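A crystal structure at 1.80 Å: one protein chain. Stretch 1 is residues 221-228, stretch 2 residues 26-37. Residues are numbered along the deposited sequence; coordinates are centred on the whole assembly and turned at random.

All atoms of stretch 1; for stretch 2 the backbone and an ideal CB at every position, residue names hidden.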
# COMPACT_ATOMS: atom_id res chain seq x y z
N ASN A 221 -14.29 -1.88 5.08
CA ASN A 221 -13.76 -2.67 3.98
C ASN A 221 -12.97 -3.78 4.69
O ASN A 221 -12.55 -3.63 5.82
CB ASN A 221 -12.81 -1.81 3.12
CG ASN A 221 -12.53 -2.43 1.77
OD1 ASN A 221 -13.17 -3.40 1.39
ND2 ASN A 221 -11.59 -1.86 1.01
N ARG A 222 -12.76 -4.90 4.01
CA ARG A 222 -12.05 -6.02 4.60
C ARG A 222 -11.12 -6.59 3.53
O ARG A 222 -11.39 -6.48 2.34
CB ARG A 222 -13.06 -7.09 5.06
CG ARG A 222 -14.08 -6.59 6.08
CD ARG A 222 -14.88 -7.78 6.64
NE ARG A 222 -14.03 -8.75 7.31
CZ ARG A 222 -13.72 -8.72 8.61
NH1 ARG A 222 -14.22 -7.77 9.37
NH2 ARG A 222 -12.88 -9.62 9.13
N PRO A 223 -10.00 -7.21 3.93
CA PRO A 223 -9.06 -7.75 2.94
C PRO A 223 -9.60 -8.77 1.96
O PRO A 223 -9.10 -8.85 0.84
CB PRO A 223 -7.89 -8.27 3.81
CG PRO A 223 -8.60 -8.63 5.12
CD PRO A 223 -9.55 -7.48 5.31
N GLU A 224 -10.63 -9.53 2.33
CA GLU A 224 -11.17 -10.50 1.39
C GLU A 224 -11.74 -9.78 0.16
O GLU A 224 -11.93 -10.40 -0.88
CB GLU A 224 -12.27 -11.39 2.03
CG GLU A 224 -13.34 -10.61 2.75
CD GLU A 224 -12.98 -10.36 4.19
OE1 GLU A 224 -11.79 -10.12 4.50
OE2 GLU A 224 -13.89 -10.38 5.05
N GLN A 225 -12.01 -8.48 0.28
CA GLN A 225 -12.55 -7.73 -0.83
C GLN A 225 -11.52 -7.60 -1.94
O GLN A 225 -11.85 -7.17 -3.03
CB GLN A 225 -13.04 -6.34 -0.37
CG GLN A 225 -14.33 -6.39 0.51
CD GLN A 225 -15.54 -6.71 -0.32
OE1 GLN A 225 -15.63 -7.79 -0.92
NE2 GLN A 225 -16.48 -5.77 -0.40
N ALA A 226 -10.27 -7.99 -1.68
CA ALA A 226 -9.27 -7.94 -2.73
C ALA A 226 -9.70 -8.86 -3.87
O ALA A 226 -9.42 -8.59 -5.04
CB ALA A 226 -7.89 -8.37 -2.20
N ALA A 227 -10.36 -9.98 -3.53
CA ALA A 227 -10.82 -10.94 -4.54
C ALA A 227 -11.84 -10.29 -5.46
O ALA A 227 -11.90 -10.60 -6.67
CB ALA A 227 -11.46 -12.18 -3.86
N ARG A 228 -12.64 -9.39 -4.89
CA ARG A 228 -13.66 -8.66 -5.65
C ARG A 228 -12.96 -7.58 -6.52
O ARG A 228 -13.32 -7.37 -7.69
CB ARG A 228 -14.65 -8.06 -4.66
CG ARG A 228 -16.02 -7.71 -5.21
CD ARG A 228 -16.92 -7.13 -4.10
NE ARG A 228 -17.32 -8.14 -3.12
CZ ARG A 228 -18.25 -9.06 -3.33
NH1 ARG A 228 -18.88 -9.13 -4.50
NH2 ARG A 228 -18.56 -9.92 -2.37
N UNK A 26 -9.05 -15.96 8.45
CA UNK A 26 -9.73 -17.09 7.77
C UNK A 26 -10.66 -16.57 6.67
O UNK A 26 -10.74 -17.16 5.60
CB UNK A 26 -10.53 -17.93 8.77
N UNK A 27 -11.37 -15.48 6.94
CA UNK A 27 -12.26 -14.92 5.92
C UNK A 27 -11.43 -14.50 4.70
O UNK A 27 -11.87 -14.66 3.57
CB UNK A 27 -13.05 -13.73 6.48
N UNK A 28 -10.24 -13.96 4.95
CA UNK A 28 -9.35 -13.53 3.87
C UNK A 28 -8.87 -14.76 3.12
O UNK A 28 -8.93 -14.82 1.89
CB UNK A 28 -8.17 -12.72 4.41
N UNK A 29 -8.41 -15.75 3.86
CA UNK A 29 -7.89 -16.95 3.20
C UNK A 29 -8.93 -17.66 2.33
O UNK A 29 -8.65 -18.03 1.20
CB UNK A 29 -7.36 -17.93 4.25
N UNK A 30 -10.12 -17.87 2.87
CA UNK A 30 -11.13 -18.56 2.08
C UNK A 30 -11.43 -17.81 0.78
O UNK A 30 -11.86 -18.44 -0.19
CB UNK A 30 -12.41 -18.73 2.90
N UNK A 31 -11.21 -16.50 0.75
CA UNK A 31 -11.44 -15.72 -0.47
C UNK A 31 -10.24 -15.82 -1.39
O UNK A 31 -10.25 -15.27 -2.52
CB UNK A 31 -11.73 -14.26 -0.14
N UNK A 32 -9.21 -16.50 -0.92
CA UNK A 32 -8.00 -16.63 -1.72
C UNK A 32 -6.92 -15.61 -1.36
O UNK A 32 -5.84 -15.61 -1.96
CB UNK A 32 -8.35 -16.50 -3.20
N UNK A 33 -7.19 -14.75 -0.38
CA UNK A 33 -6.20 -13.75 0.05
C UNK A 33 -5.30 -14.43 1.08
O UNK A 33 -5.61 -14.47 2.25
CB UNK A 33 -6.87 -12.50 0.63
N UNK A 34 -4.16 -14.91 0.61
CA UNK A 34 -3.24 -15.67 1.45
C UNK A 34 -2.21 -14.95 2.28
O UNK A 34 -1.72 -15.51 3.27
CB UNK A 34 -2.48 -16.65 0.55
N UNK A 35 -1.84 -13.73 1.85
CA UNK A 35 -0.89 -12.91 2.60
C UNK A 35 -1.41 -11.48 2.58
O UNK A 35 -2.10 -11.06 1.64
CB UNK A 35 0.52 -13.00 2.02
N UNK A 36 -1.06 -10.73 3.61
CA UNK A 36 -1.49 -9.35 3.71
C UNK A 36 -0.32 -8.51 4.23
O UNK A 36 0.34 -8.92 5.19
CB UNK A 36 -2.71 -9.22 4.62
N UNK A 37 -0.05 -7.38 3.59
CA UNK A 37 1.03 -6.49 4.04
C UNK A 37 0.36 -5.37 4.84
O UNK A 37 -0.59 -4.72 4.34
CB UNK A 37 1.84 -5.94 2.87

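Position 26 lies in a helix, and its ideal CB has nothing of stretch 1 within 5.5 Å. The contact sets no rule there, so almost any helix-compatible residue would serve; the deposited one is Gln26.

Position 27 is where the design becomes specific. Its CA-to-CB bond points toward stretch 1, and the ideal CB sits 3.7 Å from Glu224 OE2 and 4.9 Å from Arg222 NH2. Those two residues already form a salt bridge, Arg222 NE to Glu224 OE2 at 2.8 Å. A small or polar residue would fit, and a long cation could use the carboxylate if it tolerated the neighbouring guanidinium. The deposited residue is Arg27, which manages both. Its guanidinium lies flat on that of Arg222, centres 3.6 Å apart and planes at 6°, an arrangement that lets like charges approach face to face. Arg27 NE stands 3.3 Å from Glu224 OE2, a salt bridge of charges only, because the oxygen lies well out of the guanidinium plane and no N-H points at it. A water supplies the directed link instead: it accepts from Arg27 NE at 2.9 Å and donates to Glu224 OE2 at 2.8 Å. The shared carboxylate thus helps offset the charge of the stacked pair.

At position 28 the two backbones draw closest, CA to CA 4.3 Å from Glu224. The CB points sideways, 4.2 Å from Pro223 CG and 4.5 Å from Glu224 OE1, so a small side chain suits so close an approach. Ala28 is found, its CB packing on Pro223 CG at 4.2 Å.

Position 29 points away, leaving stretch 1 no say, so many residues would do; it is Ala29. Position 30 points sideways with no neighbour of stretch 1 near its CB, and many residues would do. Gln30 occupies it, its side-chain end coming nearer but making no contact.

Position 31 turns toward stretch 1 again, its ideal CB 3.6 Å from Glu224 CB and 4.3 Å from Ala227 CB. Something small and apolar is the natural reading, and Ala31 meets it: its CB touches Glu224 CB at 3.6 Å, while Ala227 CB rests 3.6 Å from Ala31 O.

Position 32 has phi 97°, and a CB would be jammed against the preceding carbonyl oxygen. Backbone alone calls for glycine, and Gly32 closes the helix in a Schellman motif.

Position 33 begins a strand and points toward Pro223 O, the CA of Glu224 and Ala226 CB, at 4.3 to 5.1 Å from its ideal CB. That spacing leaves room for a medium apolar side chain, such as valine, isoleucine or leucine. Val33, chi1 t, sends CG2 to 3.5 Å from Pro223 O and 4.0 Å from Ala226 CB.

Positions 34 and 35 are out of reach, so stretch 1 gives no ground for preferring any side chain; they hold Gly34 and Lys35.

Position 36 points toward Pro223, but its ideal CB is 5.3 Å from Pro223 CB, so a longer apolar chain is favoured. Ile36 bridges the gap, CD1 reaching 3.7 Å from Pro223 CB. Position 37 is out of reach, so this contact leaves its choice open; it is Ile37.

Stretch 2 (26-37) QRAAQAGVGKII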
# COMPACT_ATOMS: atom_id res chain seq x y z
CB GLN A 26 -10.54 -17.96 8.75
CG GLN A 26 -9.75 -18.48 9.96
CD GLN A 26 -10.65 -19.03 11.08
OE1 GLN A 26 -11.79 -18.56 11.26
NE2 GLN A 26 -10.14 -19.99 11.85
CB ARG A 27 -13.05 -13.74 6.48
CG ARG A 27 -14.05 -14.13 7.57
CD ARG A 27 -14.65 -12.91 8.28
NE ARG A 27 -15.51 -12.07 7.44
CZ ARG A 27 -16.29 -11.09 7.91
NH1 ARG A 27 -16.30 -10.82 9.21
NH2 ARG A 27 -17.09 -10.40 7.09
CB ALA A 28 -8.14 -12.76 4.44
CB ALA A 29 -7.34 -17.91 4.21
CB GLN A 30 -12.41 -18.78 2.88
CG GLN A 30 -13.07 -17.54 3.44
CD GLN A 30 -14.48 -17.84 3.97
OE1 GLN A 30 -14.80 -19.00 4.24
NE2 GLN A 30 -15.31 -16.79 4.12
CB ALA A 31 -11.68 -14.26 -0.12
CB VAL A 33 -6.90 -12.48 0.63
CG1 VAL A 33 -5.89 -11.42 1.00
CG2 VAL A 33 -7.87 -11.93 -0.40
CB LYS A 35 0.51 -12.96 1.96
CG LYS A 35 1.17 -14.34 2.10
CD LYS A 35 2.53 -14.41 1.49
CE LYS A 35 3.23 -15.68 1.97
NZ LYS A 35 2.40 -16.88 1.73
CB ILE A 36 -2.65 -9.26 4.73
CG1 ILE A 36 -3.82 -10.12 4.23
CG2 ILE A 36 -3.07 -7.79 4.94
CD1 ILE A 36 -5.01 -10.19 5.19
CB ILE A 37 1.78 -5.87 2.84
CG1 ILE A 37 2.50 -6.97 2.05
CG2 ILE A 37 2.80 -4.87 3.33
CD1 ILE A 37 1.58 -7.96 1.40
O HOH W 1 -16.11 -12.04 4.65
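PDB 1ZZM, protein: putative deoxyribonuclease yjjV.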